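Local coordinates for intestinal fatty acid binding protein (Rattus norvegicus, PDB 1ICM) that binds long-chain fatty acids, here myristate, inside a beta-barrel, probably serving their uptake or transport in intestinal cells, at residues 45-50 with 62-67. Sequence-based numbering, arbitrary orientation.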
loop_
_atom_site.group_PDB
_atom_site.type_symbol
_atom_site.label_atom_id
_atom_site.label_comp_id
_atom_site.label_asym_id
_atom_site.label_seq_id
_atom_site.Cartn_x
_atom_site.Cartn_y
_atom_site.Cartn_z
ATOM N N ASN A 45 -16.173 10.540 -3.471
ATOM C CA ASN A 45 -14.772 10.863 -3.669
ATOM C C ASN A 45 -13.911 10.365 -2.491
ATOM O O ASN A 45 -12.683 10.512 -2.496
ATOM C CB ASN A 45 -14.696 12.426 -3.746
ATOM C CG ASN A 45 -13.753 12.964 -4.816
ATOM O OD1 ASN A 45 -13.173 14.072 -4.671
ATOM N ND2 ASN A 45 -13.617 12.173 -5.889
ATOM N N LYS A 46 -14.541 9.796 -1.453
ATOM C CA LYS A 46 -13.774 9.322 -0.296
ATOM C C LYS A 46 -13.697 7.813 -0.224
ATOM O O LYS A 46 -14.668 7.091 -0.435
ATOM C CB LYS A 46 -14.463 9.719 1.001
ATOM C CG LYS A 46 -14.317 11.186 1.290
ATOM C CD LYS A 46 -15.172 11.697 2.439
ATOM C CE LYS A 46 -14.572 11.425 3.793
ATOM N NZ LYS A 46 -15.069 12.373 4.799
ATOM N N PHE A 47 -12.550 7.310 0.112
ATOM C CA PHE A 47 -12.362 5.894 0.224
ATOM C C PHE A 47 -12.038 5.495 1.667
ATOM O O PHE A 47 -11.385 6.271 2.390
ATOM C CB PHE A 47 -11.158 5.428 -0.595
ATOM C CG PHE A 47 -11.397 5.318 -2.083
ATOM C CD1 PHE A 47 -11.578 6.472 -2.847
ATOM C CD2 PHE A 47 -11.459 4.081 -2.730
ATOM C CE1 PHE A 47 -11.800 6.359 -4.219
ATOM C CE2 PHE A 47 -11.699 3.957 -4.100
ATOM C CZ PHE A 47 -11.892 5.116 -4.848
ATOM N N THR A 48 -12.477 4.283 2.042
ATOM C CA THR A 48 -12.198 3.728 3.342
ATOM C C THR A 48 -11.547 2.397 3.087
ATOM O O THR A 48 -12.122 1.533 2.427
ATOM C CB THR A 48 -13.396 3.517 4.263
ATOM O OG1 THR A 48 -13.950 4.777 4.534
ATOM C CG2 THR A 48 -12.949 2.868 5.584
ATOM N N VAL A 49 -10.328 2.261 3.619
ATOM C CA VAL A 49 -9.554 1.036 3.479
ATOM C C VAL A 49 -9.309 0.479 4.872
ATOM O O VAL A 49 -8.700 1.099 5.743
ATOM C CB VAL A 49 -8.201 1.169 2.794
ATOM C CG1 VAL A 49 -7.544 -0.196 2.594
ATOM C CG2 VAL A 49 -8.288 1.889 1.446
ATOM N N LYS A 50 -9.832 -0.706 5.087
ATOM C CA LYS A 50 -9.646 -1.341 6.372
ATOM C C LYS A 50 -8.502 -2.282 6.127
ATOM O O LYS A 50 -8.590 -3.207 5.313
ATOM C CB LYS A 50 -10.868 -2.144 6.755
ATOM C CG LYS A 50 -11.839 -1.216 7.452
ATOM C CD LYS A 50 -13.234 -1.776 7.462
ATOM C CE LYS A 50 -14.119 -0.812 8.216
ATOM N NZ LYS A 50 -13.519 -0.499 9.521
ATOM N N PHE A 62 -9.322 8.359 3.079
ATOM C CA PHE A 62 -8.801 9.433 2.270
ATOM C C PHE A 62 -9.779 9.970 1.214
ATOM O O PHE A 62 -10.663 9.262 0.750
ATOM C CB PHE A 62 -7.487 9.039 1.589
ATOM C CG PHE A 62 -7.524 7.856 0.699
ATOM C CD1 PHE A 62 -7.842 8.035 -0.648
ATOM C CD2 PHE A 62 -7.220 6.578 1.155
ATOM C CE1 PHE A 62 -7.826 6.947 -1.512
ATOM C CE2 PHE A 62 -7.194 5.480 0.304
ATOM C CZ PHE A 62 -7.509 5.672 -1.039
ATOM N N GLU A 63 -9.631 11.246 0.840
ATOM C CA GLU A 63 -10.433 11.866 -0.187
ATOM C C GLU A 63 -9.495 12.020 -1.387
ATOM O O GLU A 63 -8.347 12.468 -1.214
ATOM C CB GLU A 63 -10.934 13.248 0.276
ATOM C CG GLU A 63 -11.778 13.855 -0.851
ATOM C CD GLU A 63 -12.458 15.152 -0.486
ATOM O OE1 GLU A 63 -12.504 15.441 0.793
ATOM O OE2 GLU A 63 -12.934 15.865 -1.351
ATOM N N LEU A 64 -9.901 11.638 -2.597
ATOM C CA LEU A 64 -9.006 11.765 -3.744
ATOM C C LEU A 64 -8.441 13.184 -3.900
ATOM O O LEU A 64 -9.183 14.161 -3.731
ATOM C CB LEU A 64 -9.765 11.377 -5.037
ATOM C CG LEU A 64 -10.129 9.895 -5.146
ATOM C CD1 LEU A 64 -10.802 9.688 -6.504
ATOM C CD2 LEU A 64 -8.860 9.049 -5.118
ATOM N N GLY A 65 -7.143 13.334 -4.196
ATOM C CA GLY A 65 -6.607 14.691 -4.368
ATOM C C GLY A 65 -6.361 15.532 -3.112
ATOM O O GLY A 65 -5.904 16.670 -3.192
ATOM N N VAL A 66 -6.642 15.027 -1.905
ATOM C CA VAL A 66 -6.444 15.760 -0.673
ATOM C C VAL A 66 -5.343 15.047 0.106
ATOM O O VAL A 66 -5.442 13.840 0.321
ATOM C CB VAL A 66 -7.750 15.805 0.099
ATOM C CG1 VAL A 66 -7.597 16.606 1.368
ATOM C CG2 VAL A 66 -8.823 16.478 -0.751
ATOM N N ASP A 67 -4.273 15.727 0.549
ATOM C CA ASP A 67 -3.279 14.946 1.247
ATOM C C ASP A 67 -3.672 14.522 2.620
ATOM O O ASP A 67 -4.480 15.147 3.286
ATOM C CB ASP A 67 -1.830 15.393 1.242
ATOM C CG ASP A 67 -1.892 16.858 1.142
ATOM O OD1 ASP A 67 -2.590 17.348 2.142
ATOM O OD2 ASP A 67 -1.376 17.458 0.208
#
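Phe47 and Phe62 pair through their backbones and pack side chain on side chain over the same face of the sheet. Phe47 N donates to Phe62 O at 2.8 Å and Phe62 N returns a bond to Phe47 O, both close to straight, which defines an antiparallel hydrogen-bonded pair. With CG between the backbone N and the carbonyl carbon (chi1 59°), the Phe62 ring is brought close beside Phe47. It is the CB of Phe47, rather than its ring, that lies over the Phe62 face: CB is 3.9 Å from the ring centroid and 20° off the normal, a CH-pi contact. The two ring planes are nearly parallel, at 8°, yet slid so far that they barely overlap. Val49 CG2 meets Phe62 CE2 at 3.9 Å, and Leu64 CG rests against Phe47 CE1 at 4.0 Å. The pairing joins strands 46-52 and 57-63, a beta hairpin in the barrel of the fatty-acid-binding family, at the end of the second strand; the face carrying Phe47, Val49 and Phe62 looks into the barrel interior, where bound myristate touches Val49 and Phe62. Trp82 and Phe68 also meet the Phe62 ring. An alanine at Phe62 would probably leave Phe47 CB and Val49 CG2 without their aromatic partner and open a gap beside the fatty acid. Packing is looser on the opposite face, where Lys46 and Glu63 form a non-hydrogen-bonded pair: Lys46 CG approaches Glu63 CB only to 4.1 Å, and Lys46 NZ stays 5.7 Å from Glu63 OE1, too far for a salt bridge. At the exposed end, Asn45 is held through its backbone, its O accepting at 3.0 Å from the N of Leu64, the second residue of the type II turn from Glu63 to Val66.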